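Local atomic coordinates of afamin (PDB entry 6FAK), a protein that carries hydrophobic molecules in body fluids, binding vitamin E and keeping lipidated Wnt proteins soluble and active. Residues Ser242-Tyr245 with Asp246-Glu250; Val96-Gln99 with Arg100-Cys103; Pro487-Glu490 with Ser491-Ala494; Pro227-Glu230 with Phe231-Ile235. All blocks are in the same frame, centred on the assembly; numbering follows the deposited sequence. Where two conformers were deposited one is given.

Contact 1: Ser242-Tyr245 with Asp246-Glu250; sequences SSNY and DGCCE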
loop_
_atom_site.group_PDB
_atom_site.type_symbol
_atom_site.label_atom_id
_atom_site.label_comp_id
_atom_site.label_asym_id
_atom_site.label_seq_id
_atom_site.Cartn_x
_atom_site.Cartn_y
_atom_site.Cartn_z
ATOM N N SER A 242 8.678 -15.240 -0.205
ATOM C CA SER A 242 9.386 -14.470 -1.212
ATOM C C SER A 242 8.939 -14.847 -2.649
ATOM O O SER A 242 8.666 -13.962 -3.463
ATOM C CB SER A 242 10.897 -14.576 -1.029
ATOM O OG SER A 242 11.579 -13.937 -2.070
ATOM N N SER A 243 8.839 -16.144 -2.938
ATOM C CA SER A 243 8.251 -16.622 -4.208
ATOM C C SER A 243 6.839 -16.107 -4.419
ATOM O O SER A 243 6.508 -15.669 -5.510
ATOM C CB SER A 243 8.269 -18.193 -4.276
ATOM O OG SER A 243 9.627 -18.557 -4.354
ATOM N N ASN A 244 6.023 -16.129 -3.369
ATOM C CA ASN A 244 4.682 -15.608 -3.391
ATOM C C ASN A 244 4.651 -14.129 -3.798
ATOM O O ASN A 244 3.880 -13.750 -4.698
ATOM C CB ASN A 244 4.056 -15.812 -2.003
ATOM C CG ASN A 244 2.562 -15.618 -1.965
ATOM O OD1 ASN A 244 1.891 -15.401 -2.987
ATOM N ND2 ASN A 244 2.013 -15.766 -0.755
ATOM N N TYR A 245 5.468 -13.290 -3.163
ATOM C CA TYR A 245 5.608 -11.892 -3.616
ATOM C C TYR A 245 6.157 -11.750 -5.047
ATOM O O TYR A 245 5.687 -10.905 -5.755
ATOM C CB TYR A 245 6.440 -11.026 -2.663
ATOM C CG TYR A 245 5.619 -10.579 -1.542
ATOM C CD1 TYR A 245 4.919 -9.386 -1.615
ATOM C CD2 TYR A 245 5.510 -11.329 -0.409
ATOM C CE1 TYR A 245 4.139 -8.972 -0.571
ATOM C CE2 TYR A 245 4.733 -10.916 0.634
ATOM C CZ TYR A 245 4.046 -9.726 0.537
ATOM O OH TYR A 245 3.223 -9.336 1.548
ATOM N N ASP A 246 7.109 -12.581 -5.469
ATOM C CA ASP A 246 7.620 -12.488 -6.826
ATOM C C ASP A 246 6.456 -12.557 -7.870
ATOM O O ASP A 246 6.405 -11.731 -8.800
ATOM C CB ASP A 246 8.706 -13.543 -7.154
ATOM C CG ASP A 246 10.070 -13.255 -6.458
ATOM O OD1 ASP A 246 10.312 -12.130 -5.925
ATOM O OD2 ASP A 246 10.883 -14.211 -6.407
ATOM N N GLY A 247 5.559 -13.527 -7.720
ATOM C CA GLY A 247 4.468 -13.727 -8.693
ATOM C C GLY A 247 3.379 -12.676 -8.514
ATOM O O GLY A 247 2.813 -12.173 -9.485
ATOM N N CYS A 248 3.044 -12.390 -7.259
ATOM C CA CYS A 248 1.968 -11.486 -6.967
ATOM C C CYS A 248 2.368 -10.073 -7.437
ATOM O O CYS A 248 1.530 -9.373 -8.019
ATOM C CB CYS A 248 1.608 -11.523 -5.486
ATOM S SG CYS A 248 0.831 -13.047 -4.876
ATOM N N CYS A 249 3.628 -9.676 -7.206
ATOM C CA CYS A 249 4.120 -8.353 -7.639
ATOM C C CYS A 249 4.146 -8.208 -9.164
ATOM O O CYS A 249 3.882 -7.111 -9.695
ATOM C CB CYS A 249 5.450 -8.010 -6.998
ATOM S SG CYS A 249 5.351 -7.734 -5.195
ATOM N N GLU A 250 4.461 -9.305 -9.856
ATOM C CA GLU A 250 4.376 -9.350 -11.290
ATOM C C GLU A 250 2.980 -9.076 -11.830
ATOM O O GLU A 250 2.825 -8.455 -12.878
ATOM C CB GLU A 250 4.914 -10.686 -11.833
ATOM C CG GLU A 250 4.719 -10.795 -13.329
ATOM C CD GLU A 250 5.198 -12.066 -13.956
ATOM O OE1 GLU A 250 5.921 -12.870 -13.299
ATOM O OE2 GLU A 250 4.826 -12.190 -15.168
HETATM O O HOH W 1 10.294 -11.693 -3.093
HETATM O O HOH W 2 12.081 -15.517 -4.027
#
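Tyr245 and Cys249, one helical turn apart, both set their first side-chain atom beyond CB anti to the carbonyl carbon (chi1 -81° and -68°), and this brings the sulfur to the edge of the ring. Cys249 SG lies almost in the ring plane, 4.0 Å from Tyr245 CD1, a sulfur-aromatic contact made edge-on and not over a face. The previous pair repeats the spacing with different chemistry: Asn244 CG stands anti to its own N (chi1 -166°), and Asn244 OD1 comes to 3.2 Å from Cys248 SG while taking its hydrogen bond from Thr260. Both sulfurs are tied into disulfides, Cys248 to Cys256 and Cys249 to Cys203, the adjacent-cysteine pattern of the albumin family. On the outer face Ser242 and Asp246 meet through water. One molecule donates to Ser242 O (2.8 Å) and to Asp246 OD1 (2.9 Å); further water links through Ser242 OG are less certain, because that serine has two conformers. Beneath them run regular i to i+4 bonds, such as Cys249 N to Tyr245 O at 2.8 Å. This end of helix 231-250 packs Tyr245 and Cys249 on helix 177-209, and Asn244 and Cys248 on helix 253-268.

Contact 2: Val96-Gln99 with Arg100-Cys103; sequences VDAQ and RRLC
Arg101 reaches back along the first turn of its helix towards Asp97 and Ala98. Arg101 CB rests 3.6 Å from Ala98 O, and Arg101 CG, anti to the carbonyl carbon (chi1 -72°), passes 3.5 Å from Asp97 O. CD stays alongside that same carbonyl, 3.8 Å from Asp97 O, before the chain bends at chi3 (53°) and turns the guanidinium aside. There Arg101 NH2 comes within 4.2 Å of Ala98 CA, a loose and oblique approach, while NH1 makes a salt bridge to Glu250 in the second albumin domain. The peptide oxygen that the aliphatic part skirts is itself engaged: Arg101 N donates to Asp97 O at 2.8 Å, nearly in line with the C=O bond. This is the opening of helix 97-106, which Cys103 ties to Cys92 by a disulfide, one of the paired cystines of the albumin fold. The neighbouring bond is less regular, since Arg100 N meets Val96 O at 3.2 Å from well above the carbonyl plane. Arg100 keeps CB against Asp97 O, 3.4 Å away, and then runs off in another direction, its tip held by Cys93 O and by a salt bridge to Glu75. Further on, Leu102 CB sits 3.5 Å from Ala98 O.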
loop_
_atom_site.group_PDB
_atom_site.type_symbol
_atom_site.label_atom_id
_atom_site.label_comp_id
_atom_site.label_asym_id
_atom_site.label_seq_id
_atom_site.Cartn_x
_atom_site.Cartn_y
_atom_site.Cartn_z
ATOM N N VAL A 96 8.310 -11.498 -26.456
ATOM C CA VAL A 96 7.796 -12.787 -26.026
ATOM C C VAL A 96 8.311 -13.138 -24.624
ATOM O O VAL A 96 9.293 -12.544 -24.145
ATOM C CB VAL A 96 8.146 -13.881 -27.047
ATOM C CG1 VAL A 96 7.652 -13.475 -28.435
ATOM C CG2 VAL A 96 9.642 -14.164 -27.060
ATOM N N ASP A 97 7.602 -14.070 -23.977
ATOM C CA ASP A 97 7.987 -14.686 -22.709
ATOM C C ASP A 97 8.442 -13.639 -21.680
ATOM O O ASP A 97 7.672 -12.685 -21.436
ATOM C CB ASP A 97 8.996 -15.817 -22.975
ATOM C CG ASP A 97 8.421 -16.913 -23.916
ATOM O OD1 ASP A 97 7.182 -17.166 -23.953
ATOM O OD2 ASP A 97 9.224 -17.531 -24.629
ATOM N N ALA A 98 9.641 -13.781 -21.089
ATOM C CA ALA A 98 10.068 -12.908 -19.972
ATOM C C ALA A 98 10.023 -11.404 -20.299
ATOM O O ALA A 98 9.585 -10.605 -19.479
ATOM C CB ALA A 98 11.471 -13.275 -19.509
ATOM N N GLN A 99 10.491 -11.027 -21.488
ATOM C CA GLN A 99 10.469 -9.627 -21.937
ATOM C C GLN A 99 9.014 -9.106 -22.085
ATOM O O GLN A 99 8.715 -7.972 -21.691
ATOM C CB GLN A 99 11.270 -9.455 -23.228
ATOM C CG GLN A 99 12.736 -9.881 -23.040
ATOM C CD GLN A 99 13.635 -9.512 -24.210
ATOM O OE1 GLN A 99 13.204 -9.464 -25.371
ATOM N NE2 GLN A 99 14.912 -9.282 -23.909
ATOM N N ARG A 100 8.119 -9.984 -22.542
ATOM C CA ARG A 100 6.714 -9.637 -22.662
ATOM C C ARG A 100 6.093 -9.477 -21.263
ATOM O O ARG A 100 5.322 -8.555 -21.055
ATOM C CB ARG A 100 5.940 -10.674 -23.492
ATOM C CG ARG A 100 4.454 -10.417 -23.580
ATOM C CD ARG A 100 3.704 -11.512 -24.330
ATOM N NE ARG A 100 3.839 -11.387 -25.791
ATOM C CZ ARG A 100 3.282 -12.210 -26.688
ATOM N NH1 ARG A 100 3.466 -11.996 -27.997
ATOM N NH2 ARG A 100 2.489 -13.204 -26.293
ATOM N N ARG A 101 6.396 -10.392 -20.355
ATOM C CA ARG A 101 5.928 -10.305 -18.954
ATOM C C ARG A 101 6.339 -9.002 -18.252
ATOM O O ARG A 101 5.543 -8.377 -17.540
ATOM C CB ARG A 101 6.389 -11.516 -18.164
ATOM C CG ARG A 101 5.664 -12.797 -18.533
ATOM C CD ARG A 101 6.430 -14.046 -18.075
ATOM N NE ARG A 101 6.741 -13.974 -16.667
ATOM C CZ ARG A 101 7.805 -14.517 -16.064
ATOM N NH1 ARG A 101 7.971 -14.361 -14.762
ATOM N NH2 ARG A 101 8.700 -15.228 -16.763
ATOM N N LEU A 102 7.559 -8.581 -18.527
ATOM C CA LEU A 102 8.109 -7.386 -17.961
ATOM C C LEU A 102 7.413 -6.146 -18.546
ATOM O O LEU A 102 6.984 -5.271 -17.802
ATOM C CB LEU A 102 9.652 -7.335 -18.197
ATOM C CG LEU A 102 10.411 -6.134 -17.612
ATOM C CD1 LEU A 102 10.292 -6.086 -16.107
ATOM C CD2 LEU A 102 11.900 -6.185 -17.982
ATOM N N CYS A 103 7.270 -6.126 -19.870
ATOM C CA CYS A 103 6.562 -5.061 -20.538
ATOM C C CYS A 103 5.133 -4.921 -20.007
ATOM O O CYS A 103 4.703 -3.802 -19.767
ATOM C CB CYS A 103 6.555 -5.308 -22.065
ATOM S SG CYS A 103 5.912 -3.958 -23.031
#

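Contact 3: Pro487-Glu490 with Ser491-Ala494; sequences PCFE and SLKA
Ser491 and Leu492 turn in against Cys488 and Phe489 as the helix runs out. The hydroxyl of Ser491, placed between its own N and carbonyl carbon (chi1 81°), donates from OG to Cys488 O at 2.7 Å, lying in the carbonyl plane on a lone pair. Ser491 N reaches the same oxygen, Cys488 O, at 3.0 Å but from above that plane, so one carbonyl is gripped by two groups of a single residue; a weak bond from Ser491 N to Pro487 O adds little. Leu492 N then donates to Phe489 O at 3.2 Å, again from above the carbonyl plane. Bonds of this i to i+3 kind mark a tightening of the backbone as helix 485-490 gives way to the loop leading to strand 503-504, in the third albumin domain, where Cys488 is cross-linked to Cys477. Leu492 lies alongside Phe489, the two side chains pointing the same way, with Leu492 CD1 3.8 Å from Phe489 CD1. Replacing the leucine by an alanine would probably open a gap beside the phenylalanine ring and deprive Cys477 of an apolar neighbour. Leu492 CD2 is turned instead towards Cys488 O, 3.8 Å off. Phe489 continues inward to stack on Phe458 of helix 446-462.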
loop_
_atom_site.group_PDB
_atom_site.type_symbol
_atom_site.label_atom_id
_atom_site.label_comp_id
_atom_site.label_asym_id
_atom_site.label_seq_id
_atom_site.Cartn_x
_atom_site.Cartn_y
_atom_site.Cartn_z
ATOM N N PRO A 487 13.061 8.673 7.876
ATOM C CA PRO A 487 14.023 9.707 8.347
ATOM C C PRO A 487 14.615 10.642 7.262
ATOM O O PRO A 487 14.776 11.825 7.520
ATOM C CB PRO A 487 15.126 8.897 9.019
ATOM C CG PRO A 487 14.476 7.600 9.404
ATOM C CD PRO A 487 13.352 7.334 8.448
ATOM N N CYS A 488 14.907 10.108 6.084
ATOM C CA CYS A 488 15.392 10.888 4.951
ATOM C C CYS A 488 14.365 11.970 4.505
ATOM O O CYS A 488 14.720 13.160 4.389
ATOM C CB CYS A 488 15.706 9.983 3.767
ATOM S SG CYS A 488 16.527 10.838 2.427
ATOM N N PHE A 489 13.133 11.537 4.266
ATOM C CA PHE A 489 12.021 12.428 3.943
ATOM C C PHE A 489 11.805 13.545 4.978
ATOM O O PHE A 489 11.594 14.702 4.593
ATOM C CB PHE A 489 10.732 11.647 3.715
ATOM C CG PHE A 489 10.584 11.215 2.306
ATOM C CD1 PHE A 489 10.239 12.147 1.327
ATOM C CD2 PHE A 489 10.868 9.923 1.916
ATOM C CE1 PHE A 489 10.160 11.782 -0.010
ATOM C CE2 PHE A 489 10.771 9.535 0.555
ATOM C CZ PHE A 489 10.410 10.466 -0.406
ATOM N N GLU A 490 11.922 13.190 6.270
ATOM C CA GLU A 490 11.825 14.151 7.387
ATOM C C GLU A 490 12.920 15.205 7.382
ATOM O O GLU A 490 12.726 16.246 7.956
ATOM C CB GLU A 490 11.856 13.450 8.774
ATOM C CG GLU A 490 10.784 12.388 9.071
ATOM C CD GLU A 490 9.366 12.824 8.830
ATOM O OE1 GLU A 490 9.023 13.971 9.182
ATOM O OE2 GLU A 490 8.576 12.005 8.312
ATOM N N SER A 491 14.054 14.932 6.769
ATOM C CA SER A 491 15.124 15.878 6.678
ATOM C C SER A 491 15.038 16.885 5.507
ATOM O O SER A 491 15.850 17.786 5.453
ATOM C CB SER A 491 16.457 15.130 6.599
ATOM O OG SER A 491 16.728 14.652 5.270
ATOM N N LEU A 492 14.102 16.702 4.572
ATOM C CA LEU A 492 14.062 17.488 3.343
ATOM C C LEU A 492 13.578 18.902 3.595
ATOM O O LEU A 492 12.738 19.123 4.406
ATOM C CB LEU A 492 13.159 16.833 2.295
ATOM C CG LEU A 492 13.606 15.468 1.767
ATOM C CD1 LEU A 492 12.723 14.994 0.617
ATOM C CD2 LEU A 492 15.071 15.462 1.349
ATOM N N LYS A 493 14.098 19.839 2.817
ATOM C CA LYS A 493 13.655 21.212 2.847
ATOM C C LYS A 493 12.821 21.447 1.587
ATOM O O LYS A 493 12.807 20.616 0.698
ATOM C CB LYS A 493 14.889 22.106 2.884
ATOM C CG LYS A 493 15.671 21.925 4.190
ATOM C CD LYS A 493 17.046 22.554 4.092
ATOM C CE LYS A 493 17.726 22.663 5.458
ATOM N NZ LYS A 493 18.795 23.707 5.459
ATOM N N ALA A 494 12.123 22.574 1.540
ATOM C CA ALA A 494 11.301 22.932 0.390
ATOM C C ALA A 494 12.130 22.898 -0.912
ATOM O O ALA A 494 13.337 23.185 -0.907
ATOM C CB ALA A 494 10.647 24.305 0.627
#

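Contact 4: Pro227-Glu230 with Phe231-Ile235; sequences PKIE and FKELI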
loop_
_atom_site.group_PDB
_atom_site.type_symbol
_atom_site.label_atom_id
_atom_site.label_comp_id
_atom_site.label_asym_id
_atom_site.label_seq_id
_atom_site.Cartn_x
_atom_site.Cartn_y
_atom_site.Cartn_z
ATOM N N PRO A 227 6.638 -16.031 17.113
ATOM C CA PRO A 227 7.903 -15.985 17.823
ATOM C C PRO A 227 8.359 -17.330 18.393
ATOM O O PRO A 227 9.506 -17.428 18.797
ATOM C CB PRO A 227 7.635 -14.997 18.944
ATOM C CG PRO A 227 6.175 -15.050 19.163
ATOM C CD PRO A 227 5.596 -15.259 17.810
ATOM N N LYS A 228 7.506 -18.348 18.394
ATOM C CA LYS A 228 7.945 -19.683 18.826
ATOM C C LYS A 228 8.513 -20.555 17.685
ATOM O O LYS A 228 8.982 -21.646 17.943
ATOM C CB LYS A 228 6.808 -20.390 19.597
ATOM C CG LYS A 228 5.827 -21.197 18.770
ATOM C CD LYS A 228 4.844 -21.999 19.635
ATOM C CE LYS A 228 4.906 -23.505 19.339
ATOM N NZ LYS A 228 3.594 -24.167 19.566
ATOM N N ILE A 229 8.493 -20.082 16.436
ATOM C CA ILE A 229 8.995 -20.857 15.293
ATOM C C ILE A 229 10.497 -21.117 15.376
ATOM O O ILE A 229 11.229 -20.262 15.866
ATOM C CB ILE A 229 8.655 -20.104 13.970
ATOM C CG1 ILE A 229 8.796 -20.998 12.741
ATOM C CG2 ILE A 229 9.515 -18.834 13.809
ATOM C CD1 ILE A 229 8.341 -20.263 11.483
ATOM N N GLU A 230 10.972 -22.272 14.894
ATOM C CA GLU A 230 12.442 -22.551 14.755
ATOM C C GLU A 230 13.034 -21.870 13.552
ATOM O O GLU A 230 12.372 -21.770 12.503
ATOM C CB GLU A 230 12.774 -24.060 14.696
ATOM C CG GLU A 230 13.431 -24.633 13.405
ATOM C CD GLU A 230 14.888 -25.161 13.526
ATOM O OE1 GLU A 230 15.881 -24.341 13.584
ATOM O OE2 GLU A 230 15.058 -26.429 13.458
ATOM N N PHE A 231 14.307 -21.480 13.662
ATOM C CA PHE A 231 14.978 -20.726 12.605
ATOM C C PHE A 231 14.885 -21.418 11.230
ATOM O O PHE A 231 14.511 -20.802 10.245
ATOM C CB PHE A 231 16.413 -20.395 13.007
ATOM C CG PHE A 231 17.150 -19.555 11.998
ATOM C CD1 PHE A 231 16.736 -18.265 11.727
ATOM C CD2 PHE A 231 18.257 -20.043 11.332
ATOM C CE1 PHE A 231 17.397 -17.489 10.797
ATOM C CE2 PHE A 231 18.929 -19.265 10.412
ATOM C CZ PHE A 231 18.492 -17.984 10.143
ATOM N N LYS A 232 15.220 -22.697 11.168
ATOM C CA LYS A 232 15.189 -23.414 9.912
ATOM C C LYS A 232 13.804 -23.413 9.263
ATOM O O LYS A 232 13.689 -23.242 8.047
ATOM C CB LYS A 232 15.731 -24.845 10.076
ATOM C CG LYS A 232 17.217 -24.857 10.188
ATOM C CD LYS A 232 17.787 -26.273 10.377
ATOM C CE LYS A 232 17.549 -27.289 9.242
ATOM N NZ LYS A 232 18.307 -27.053 7.989
ATOM N N GLU A 233 12.751 -23.624 10.061
ATOM C CA GLU A 233 11.376 -23.603 9.573
ATOM C C GLU A 233 10.979 -22.173 9.091
ATOM O O GLU A 233 10.349 -22.055 8.070
ATOM C CB GLU A 233 10.402 -24.063 10.649
ATOM C CG GLU A 233 9.008 -24.338 10.146
ATOM C CD GLU A 233 8.976 -25.460 9.105
ATOM O OE1 GLU A 233 9.352 -26.611 9.438
ATOM O OE2 GLU A 233 8.580 -25.188 7.949
ATOM N N LEU A 234 11.363 -21.148 9.841
ATOM C CA LEU A 234 11.198 -19.742 9.428
ATOM C C LEU A 234 11.865 -19.445 8.070
ATOM O O LEU A 234 11.250 -18.844 7.154
ATOM C CB LEU A 234 11.739 -18.838 10.533
ATOM C CG LEU A 234 11.675 -17.304 10.512
ATOM C CD1 LEU A 234 12.747 -16.703 9.693
ATOM C CD2 LEU A 234 10.336 -16.839 10.022
ATOM N N ILE A 235 13.110 -19.873 7.906
ATOM C CA ILE A 235 13.798 -19.661 6.626
ATOM C C ILE A 235 13.062 -20.366 5.505
ATOM O O ILE A 235 12.842 -19.783 4.460
ATOM C CB ILE A 235 15.301 -20.030 6.650
ATOM C CG1 ILE A 235 16.048 -19.076 7.570
ATOM C CG2 ILE A 235 15.908 -20.049 5.253
ATOM C CD1 ILE A 235 15.926 -17.608 7.274
#
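Glu230 O accepts from Leu234 N at 2.9 Å with an N-H...O angle of 173°, starting helix 231-250 just after the extended backbone of Ile229 and Glu230. Glu230 is the N-cap, and its side chain bends round at chi2 (113°) to bring OE1 to Lys232 N, a straight capping bond of 3.0 Å that meets the carboxylate from above its plane. The same oxygen, Glu230 OE1, lies 3.5 Å from Lys232 CB, and the two side chains run side by side. Ile229, one residue earlier, points toward the helix: CG1 is anti to the backbone N (chi1 -165°), which lays Ile229 CD1 over the chain at Leu234, 3.6 Å from Leu234 N and 3.8 Å from Leu234 CB. Its side chain crosses those of Glu233 and Leu234 at about a right angle, with Ile229 CG1 4.0 Å from Glu233 CB. With a serine in its place, Leu234 and Phe335 of helix 326-339 would probably lose an apolar neighbour, with a gap opened beside the first turn. Glu233 leads its carboxylate away, where OE2 is hydrogen-bonded to His266. A carboxylate at the N-cap satisfies an amide of the first turn that has no preceding helical carbonyl to bond, and its negative charge probably interacts favourably with the helix dipole.

In the fold
Following the chain from the N terminus, contact 2 comes first, at the start of helix 97-106 in the first albumin domain. Contact 4 turns the loop after helix 216-225 into helix 231-250, and contact 1 lies near the far end of that helix, their centres about 21 Å apart; both belong to the hydrophobic binding-pocket region. Contact 3 follows in the third domain, where helix 485-490 runs out into a loop. Each is local, closing a turn of adjacent residues, and the four follow in series without nesting or crossing. Contacts 1 and 2 alone touch, through Arg101 and Glu250, a tie between domains one and two; contact 3 stands about 31 Å from contact 1, centre to centre.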